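Myo-inositol phosphohydrolase (Mitsuokella multacida, PDB 4WU3) probably removes phosphate from inositol hexakisphosphate and related inositol phosphates, as a phosphatase of the protein-tyrosine-phosphatase-like phytase family. Local coordinates at residues 95-100 with 126-131; 164-169 with 187-192. The protein carries 2 engineered substitutions. All blocks are in the same frame, centred on the assembly; numbering follows the deposited sequence.

How the interactions relate
Both interactions lie on the same side of the chain's centre, about 14 Å apart between centres. Interaction 1 is mostly buried. It joins the start of helix 99-108 to strand 126-129 and the turn after it, and its chemistry is polar: a tyrosine hydroxyl and a backbone N-H bond carbonyl oxygens, and a water links that hydroxyl to a second N-H. Interaction 2 is only partly buried. It closes the open end of the hairpin 168-175/180-188 with antiparallel backbone bonds and one ring laid against the backbone. Asn130 connects the two. Its OD1 probably accepts a hydrogen bond from Asn190 N (3.0 Å), and its backbone N probably bonds Lys191 O, so residues 126-131 also touch 187-192.

Interaction 1: residues 95-100 with 126-131; sequences SCFSEK and HGYLNG
The backbones of 95-100 and 126-131 come closest at Glu99 and Gly131, where Glu99 N donates to Gly131 O (2.9 Å). The Tyr128 side chain makes the second link. Its OH donates to Phe97 O at 2.6 Å, with a C=O...donor angle of 163°, so the bond runs nearly along the C=O axis. Phe97 O lies at the edge of the tyrosine ring, in its plane. Water 1 fixes the same hydroxyl from another direction: it donates to Tyr128 OH and accepts from Phe97 N. The Phe97 ring crosses the tyrosine obliquely, bringing CD1 to 3.4 Å from Tyr128 OH. Glu99 has CG anti to its own N (chi1 -169°), and its extended chain passes beside Gly131, with OE1 3.5 Å from Gly131 CA. The far end, OE2, forms a salt bridge with Arg193. Ser98 is the N-cap of helix 99-108: its side chain caps a backbone N just past the segment, Glu101 OE1 accepts from Ser98 N in return, and Ser98 OG bonds Asp56. The contact thus ties this helix start to the end of strand 126-129 in the four-stranded antiparallel sheet. Helix 195-201 packs beside it, with Met198 touching both Glu99 and Tyr128.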
ATOM      1  N   SER A  95      23.249  -8.020  -2.447  1.00  8.90           N
ATOM      2  CA  SER A  95      22.275  -9.091  -2.413  1.00  8.62           C
ATOM      3  C   SER A  95      22.671 -10.118  -1.367  1.00  8.94           C
ATOM      4  O   SER A  95      23.744 -10.048  -0.774  1.00  8.92           O
ATOM      5  CB  SER A  95      22.289  -9.815  -3.751  1.00  9.37           C
ATOM      6  OG  SER A  95      23.467 -10.618  -3.865  1.00  9.57           O
ATOM      7  N   CYS A  96      21.827 -11.122  -1.187  1.00  8.96           N
ATOM      8  CA  CYS A  96      22.217 -12.223  -0.364  1.00  9.51           C
ATOM      9  C   CYS A  96      23.419 -12.884  -1.024  1.00  8.65           C
ATOM     10  O   CYS A  96      23.692 -12.655  -2.199  1.00  8.64           O
ATOM     11  CB  CYS A  96      21.053 -13.195  -0.159  1.00 10.68           C
ATOM     12  SG  CYS A  96      20.382 -13.941  -1.648  1.00 12.75           S
ATOM     13  N   PHE A  97      24.142 -13.682  -0.245  1.00  8.98           N
ATOM     14  CA  PHE A  97      25.417 -14.253  -0.657  1.00  8.75           C
ATOM     15  C   PHE A  97      25.534 -15.733  -0.282  1.00  9.60           C
ATOM     16  O   PHE A  97      25.027 -16.179   0.765  1.00  9.09           O
ATOM     17  CB  PHE A  97      26.591 -13.470  -0.027  1.00  9.10           C
ATOM     18  CG  PHE A  97      26.383 -13.095   1.428  1.00  9.28           C
ATOM     19  CD1 PHE A  97      26.474 -14.049   2.430  1.00  9.22           C
ATOM     20  CD2 PHE A  97      26.109 -11.779   1.790  1.00  9.13           C
ATOM     21  CE1 PHE A  97      26.276 -13.705   3.757  1.00  9.54           C
ATOM     22  CE2 PHE A  97      25.923 -11.425   3.120  1.00  9.04           C
ATOM     23  CZ  PHE A  97      26.002 -12.391   4.105  1.00  9.06           C
ATOM     24  N   SER A  98      26.198 -16.493  -1.154  1.00  9.56           N
ATOM     25  CA  SER A  98      26.648 -17.838  -0.822  1.00  9.41           C
ATOM     26  C   SER A  98      27.830 -17.735   0.132  1.00  9.95           C
ATOM     27  O   SER A  98      28.322 -16.640   0.430  1.00  9.10           O
ATOM     28  CB  SER A  98      27.076 -18.596  -2.085  1.00 10.42           C
ATOM     29  OG  SER A  98      28.368 -18.190  -2.504  1.00 10.92           O
ATOM     30  N   GLU A  99      28.305 -18.872   0.614  1.00 10.43           N
ATOM     31  CA  GLU A  99      29.435 -18.862   1.537  1.00 11.65           C
ATOM     32  C   GLU A  99      30.712 -18.318   0.877  1.00 11.94           C
ATOM     33  O   GLU A  99      31.418 -17.510   1.462  1.00 11.88           O
ATOM     34  CB  GLU A  99      29.681 -20.269   2.065  1.00 12.59           C
ATOM     35  CG  GLU A  99      30.659 -20.322   3.214  1.00 14.35           C
ATOM     36  CD  GLU A  99      30.775 -21.719   3.794  1.00 16.05           C
ATOM     37  OE1 GLU A  99      30.627 -22.690   3.025  1.00 18.06           O
ATOM     38  OE2 GLU A  99      31.022 -21.849   5.007  1.00 16.63           O
ATOM     39  N   LYS A 100      31.016 -18.766  -0.337  1.00 13.26           N
ATOM     40  CA  LYS A 100      32.176 -18.238  -1.060  1.00 13.57           C
ATOM     41  C   LYS A 100      32.034 -16.744  -1.366  1.00 13.29           C
ATOM     42  O   LYS A 100      33.029 -16.016  -1.429  1.00 10.78           O
ATOM     43  CB  LYS A 100      32.416 -19.015  -2.353  1.00 14.37           C
ATOM     44  CG  LYS A 100      32.886 -20.448  -2.138  1.00 15.02           C
ATOM     45  CD  LYS A 100      33.243 -21.126  -3.452  1.00 16.16           C
ATOM     46  CE  LYS A 100      33.418 -22.626  -3.273  1.00 17.28           C
ATOM     47  NZ  LYS A 100      34.536 -22.915  -2.347  1.00 18.40           N
ATOM     48  N   HIS A 126      15.354 -18.419   5.338  1.00  7.78           N
ATOM     49  CA  HIS A 126      16.492 -18.750   4.501  1.00  8.32           C
ATOM     50  C   HIS A 126      17.579 -19.416   5.310  1.00  8.23           C
ATOM     51  O   HIS A 126      17.561 -19.415   6.543  1.00  8.55           O
ATOM     52  CB  HIS A 126      17.058 -17.485   3.837  1.00  7.92           C
ATOM     53  CG  HIS A 126      17.514 -16.448   4.809  1.00  8.45           C
ATOM     54  ND1 HIS A 126      16.641 -15.590   5.445  1.00  8.81           N
ATOM     55  CD2 HIS A 126      18.751 -16.129   5.259  1.00  8.59           C
ATOM     56  CE1 HIS A 126      17.322 -14.783   6.240  1.00  8.43           C
ATOM     57  NE2 HIS A 126      18.605 -15.087   6.142  1.00  8.48           N
ATOM     58  N   GLY A 127      18.542 -19.972   4.598  1.00  8.47           N
ATOM     59  CA  GLY A 127      19.672 -20.613   5.238  1.00  9.43           C
ATOM     60  C   GLY A 127      20.669 -21.129   4.219  1.00 10.16           C
ATOM     61  O   GLY A 127      20.684 -20.675   3.066  1.00 10.41           O
ATOM     62  N   TYR A 128      21.500 -22.079   4.653  1.00 10.07           N
ATOM     63  CA  TYR A 128      22.592 -22.587   3.835  1.00 10.36           C
ATOM     64  C   TYR A 128      22.627 -24.117   3.834  1.00 10.30           C
ATOM     65  O   TYR A 128      22.423 -24.758   4.875  1.00  9.02           O
ATOM     66  CB  TYR A 128      23.925 -21.998   4.310  1.00 10.52           C
ATOM     67  CG  TYR A 128      24.032 -20.507   4.034  1.00 10.69           C
ATOM     68  CD1 TYR A 128      23.528 -19.574   4.932  1.00 10.81           C
ATOM     69  CD2 TYR A 128      24.608 -20.036   2.857  1.00 10.70           C
ATOM     70  CE1 TYR A 128      23.600 -18.224   4.665  1.00 10.30           C
ATOM     71  CE2 TYR A 128      24.683 -18.689   2.583  1.00 10.60           C
ATOM     72  CZ  TYR A 128      24.173 -17.782   3.491  1.00 11.57           C
ATOM     73  OH  TYR A 128      24.231 -16.418   3.224  1.00 12.95           O
ATOM     74  N   LEU A 129      22.831 -24.678   2.639  1.00  9.87           N
ATOM     75  CA  LEU A 129      23.158 -26.090   2.458  1.00 11.10           C
ATOM     76  C   LEU A 129      24.575 -26.164   1.921  1.00 11.76           C
ATOM     77  O   LEU A 129      24.825 -25.823   0.764  1.00 12.18           O
ATOM     78  CB  LEU A 129      22.212 -26.750   1.463  1.00 12.63           C
ATOM     79  CG  LEU A 129      20.731 -26.690   1.815  1.00 13.48           C
ATOM     80  CD1 LEU A 129      19.923 -27.400   0.742  1.00 14.90           C
ATOM     81  CD2 LEU A 129      20.484 -27.325   3.176  1.00 16.17           C
ATOM     82  N   ASN A 130      25.500 -26.615   2.761  1.00 12.26           N
ATOM     83  CA  ASN A 130      26.922 -26.336   2.556  1.00 12.11           C
ATOM     84  C   ASN A 130      27.080 -24.829   2.333  1.00 11.87           C
ATOM     85  O   ASN A 130      26.650 -24.041   3.173  1.00 14.23           O
ATOM     86  CB  ASN A 130      27.492 -27.181   1.415  1.00 12.79           C
ATOM     87  CG  ASN A 130      27.686 -28.636   1.816  1.00 14.66           C
ATOM     88  OD1 ASN A 130      27.310 -29.043   2.924  1.00 13.75           O
ATOM     89  ND2 ASN A 130      28.269 -29.429   0.919  1.00 15.59           N
ATOM     90  N   GLY A 131      27.657 -24.414   1.212  1.00 11.06           N
ATOM     91  CA  GLY A 131      27.813 -22.992   0.934  1.00 10.48           C
ATOM     92  C   GLY A 131      26.693 -22.360   0.110  1.00  9.80           C
ATOM     93  O   GLY A 131      26.676 -21.151  -0.088  1.00  9.00           O
TER
HETATM   94  O   HOH W   1      23.462 -13.685   2.557  1.00 14.18           O

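Interaction 2: residues 164-169 with 187-192; sequences KGSTVK and VNYNKV
Tyr189 lies against the backbone of residues 166-168 at the open end of a beta hairpin, strands 168-175 and 180-188. The CA of Thr167 sits over one face of the ring, 4.2 Å from its centroid and only 8° off the normal, a CH-pi contact. Ser166 O approaches CE2 of Tyr189 to 3.2 Å, while CB of Lys169 comes up at the ring edge. With chi1 at 62°, CG of Tyr189 stands between its backbone N and carbonyl carbon, which turns the ring back across the opposing chain. The hydroxyl reaches beyond the two segments and bonds Leu163 O. With the ring and hydroxyl cut back to an alanine, Leu163 O is likely to lose this donor and a gap to open beside the Thr167 backbone.

Backbone bonds hold this first shell in place. Tyr189 N donates to Thr167 O at 2.9 Å. Val187 and Lys169 form an antiparallel hydrogen-bonded pair, with bonds in both directions. The neighbouring pair, Val168 and Asn188, is non-hydrogen-bonded. Their side chains lie side by side, and CG2 of Val168 is 3.7 Å from ND2 of Asn188.

Farther along, the aliphatic part of Lys164 packs on Val192, with CG of Lys164 3.9 Å from CG2 of Val192. Leu129 of strand 126-129 touches Tyr189, so the hairpin end rests on the four-stranded sheet. Val192, at the start of strand 192-193 of that sheet, touches Leu129 too. Lys164 thus joins the loop before the hairpin to this sheet. On the side chain of Asn188, water 2 makes a bridge: it accepts from ND2 of Asn188 and donates to Thr167 O at 2.7 Å.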
ATOM      1  N   LYS A 164      18.049 -31.747   7.655  1.00 18.55           N
ATOM      2  CA  LYS A 164      19.120 -32.536   8.241  1.00 21.68           C
ATOM      3  C   LYS A 164      18.678 -33.990   8.183  1.00 24.20           C
ATOM      4  O   LYS A 164      17.498 -34.285   8.111  1.00 30.55           O
ATOM      5  CB  LYS A 164      19.381 -32.095   9.678  1.00 22.89           C
ATOM      6  CG  LYS A 164      19.666 -30.608   9.807  1.00 26.03           C
ATOM      7  CD  LYS A 164      19.965 -30.200  11.246  1.00 30.66           C
ATOM      8  CE  LYS A 164      20.294 -28.719  11.332  1.00 34.49           C
ATOM      9  NZ  LYS A 164      20.966 -28.341  12.608  1.00 38.44           N
ATOM     10  N   GLY A 165      19.600 -34.923   8.166  1.00 25.97           N
ATOM     11  CA  GLY A 165      19.185 -36.315   7.955  1.00 34.39           C
ATOM     12  C   GLY A 165      18.961 -36.685   6.489  1.00 35.14           C
ATOM     13  O   GLY A 165      18.651 -37.834   6.177  1.00 40.30           O
ATOM     14  N   SER A 166      19.059 -35.709   5.590  1.00 26.20           N
ATOM     15  CA  SER A 166      19.215 -36.001   4.174  1.00 22.96           C
ATOM     16  C   SER A 166      20.535 -35.370   3.753  1.00 19.73           C
ATOM     17  O   SER A 166      21.036 -34.467   4.430  1.00 19.03           O
ATOM     18  CB  SER A 166      18.069 -35.435   3.334  1.00 24.60           C
ATOM     19  OG  SER A 166      16.808 -35.931   3.740  1.00 31.62           O
ATOM     20  N   THR A 167      21.113 -35.856   2.658  1.00 15.62           N
ATOM     21  CA  THR A 167      22.361 -35.304   2.138  1.00 14.20           C
ATOM     22  C   THR A 167      22.223 -34.879   0.685  1.00 13.76           C
ATOM     23  O   THR A 167      23.181 -34.433   0.061  1.00 12.43           O
ATOM     24  CB  THR A 167      23.505 -36.314   2.227  1.00 15.10           C
ATOM     25  OG1 THR A 167      23.158 -37.495   1.488  1.00 16.06           O
ATOM     26  CG2 THR A 167      23.781 -36.672   3.678  1.00 16.70           C
ATOM     27  N   VAL A 168      21.019 -35.020   0.154  1.00 14.42           N
ATOM     28  CA  VAL A 168      20.729 -34.615  -1.207  1.00 13.97           C
ATOM     29  C   VAL A 168      19.239 -34.275  -1.305  1.00 12.52           C
ATOM     30  O   VAL A 168      18.404 -34.904  -0.651  1.00 10.85           O
ATOM     31  CB  VAL A 168      21.115 -35.721  -2.197  1.00 14.12           C
ATOM     32  CG1 VAL A 168      20.427 -37.024  -1.819  1.00 14.61           C
ATOM     33  CG2 VAL A 168      20.771 -35.304  -3.621  1.00 15.03           C
ATOM     34  N   LYS A 169      18.925 -33.253  -2.088  1.00 12.01           N
ATOM     35  CA  LYS A 169      17.564 -32.766  -2.202  1.00 14.19           C
ATOM     36  C   LYS A 169      17.362 -32.041  -3.519  1.00 13.78           C
ATOM     37  O   LYS A 169      18.220 -31.275  -3.964  1.00 10.82           O
ATOM     38  CB  LYS A 169      17.246 -31.802  -1.050  1.00 19.60           C
ATOM     39  CG  LYS A 169      15.781 -31.733  -0.672  1.00 23.74           C
ATOM     40  CD  LYS A 169      15.591 -31.882   0.814  1.00 31.47           C
ATOM     41  CE  LYS A 169      14.140 -31.795   1.247  1.00 41.93           C
ATOM     42  NZ  LYS A 169      13.536 -33.140   1.466  1.00 46.60           N
ATOM     43  N   VAL A 187      20.855 -30.830  -5.062  1.00 14.59           N
ATOM     44  CA  VAL A 187      21.905 -30.194  -4.292  1.00 14.02           C
ATOM     45  C   VAL A 187      22.427 -31.189  -3.265  1.00 13.67           C
ATOM     46  O   VAL A 187      21.643 -31.781  -2.509  1.00 12.99           O
ATOM     47  CB  VAL A 187      21.355 -28.963  -3.566  1.00 14.28           C
ATOM     48  CG1 VAL A 187      22.426 -28.324  -2.704  1.00 15.62           C
ATOM     49  CG2 VAL A 187      20.810 -27.968  -4.574  1.00 15.53           C
ATOM     50  N   ASN A 188      23.740 -31.394  -3.253  1.00 12.51           N
ATOM     51  CA  ASN A 188      24.352 -32.306  -2.298  1.00 13.20           C
ATOM     52  C   ASN A 188      24.923 -31.493  -1.160  1.00 13.49           C
ATOM     53  O   ASN A 188      25.481 -30.433  -1.384  1.00 14.00           O
ATOM     54  CB  ASN A 188      25.471 -33.120  -2.941  1.00 12.85           C
ATOM     55  CG  ASN A 188      24.979 -34.007  -4.054  1.00 13.01           C
ATOM     56  OD1 ASN A 188      25.008 -33.637  -5.211  1.00 14.95           O
ATOM     57  ND2 ASN A 188      24.511 -35.168  -3.708  1.00 12.29           N
ATOM     58  N   TYR A 189      24.779 -31.994   0.057  1.00 12.62           N
ATOM     59  CA  TYR A 189      25.211 -31.258   1.226  1.00 12.71           C
ATOM     60  C   TYR A 189      25.384 -32.210   2.399  1.00 13.53           C
ATOM     61  O   TYR A 189      24.767 -33.272   2.450  1.00 15.06           O
ATOM     62  CB  TYR A 189      24.175 -30.176   1.582  1.00 11.57           C
ATOM     63  CG  TYR A 189      22.798 -30.704   1.943  1.00 11.13           C
ATOM     64  CD1 TYR A 189      21.850 -30.989   0.954  1.00 11.17           C
ATOM     65  CD2 TYR A 189      22.428 -30.898   3.273  1.00 10.37           C
ATOM     66  CE1 TYR A 189      20.585 -31.463   1.286  1.00 11.27           C
ATOM     67  CE2 TYR A 189      21.174 -31.373   3.609  1.00  9.57           C
ATOM     68  CZ  TYR A 189      20.255 -31.653   2.619  1.00 11.14           C
ATOM     69  OH  TYR A 189      19.002 -32.124   2.959  1.00 12.26           O
ATOM     70  N   ASN A 190      26.217 -31.820   3.344  1.00 14.84           N
ATOM     71  CA  ASN A 190      26.295 -32.530   4.609  1.00 19.30           C
ATOM     72  C   ASN A 190      26.280 -31.542   5.770  1.00 20.39           C
ATOM     73  O   ASN A 190      26.644 -31.880   6.892  1.00 20.65           O
ATOM     74  CB  ASN A 190      27.544 -33.399   4.652  1.00 21.97           C
ATOM     75  CG  ASN A 190      28.805 -32.601   4.465  1.00 27.42           C
ATOM     76  OD1 ASN A 190      28.859 -31.414   4.803  1.00 30.54           O
ATOM     77  ND2 ASN A 190      29.835 -33.244   3.925  1.00 28.08           N
ATOM     78  N   LYS A 191      25.838 -30.324   5.474  1.00 20.83           N
ATOM     79  CA  LYS A 191      25.699 -29.259   6.458  1.00 21.97           C
ATOM     80  C   LYS A 191      24.458 -28.426   6.204  1.00 15.77           C
ATOM     81  O   LYS A 191      24.205 -28.028   5.080  1.00 14.42           O
ATOM     82  CB  LYS A 191      26.877 -28.316   6.347  1.00 25.05           C
ATOM     83  CG  LYS A 191      27.941 -28.536   7.374  1.00 32.16           C
ATOM     84  CD  LYS A 191      28.989 -27.437   7.287  1.00 38.04           C
ATOM     85  CE  LYS A 191      30.156 -27.826   6.402  1.00 37.47           C
ATOM     86  NZ  LYS A 191      31.146 -26.718   6.368  1.00 38.94           N
ATOM     87  N   VAL A 192      23.716 -28.130   7.259  1.00 13.82           N
ATOM     88  CA  VAL A 192      22.579 -27.217   7.174  1.00 12.74           C
ATOM     89  C   VAL A 192      22.759 -26.142   8.247  1.00 12.06           C
ATOM     90  O   VAL A 192      22.957 -26.459   9.416  1.00 12.61           O
ATOM     91  CB  VAL A 192      21.248 -27.960   7.381  1.00 13.49           C
ATOM     92  CG1 VAL A 192      20.067 -27.035   7.106  1.00 14.36           C
ATOM     93  CG2 VAL A 192      21.173 -29.199   6.488  1.00 13.71           C
TER
HETATM   94  O   HOH W   2      25.402 -35.802  -0.782  1.00 13.55           O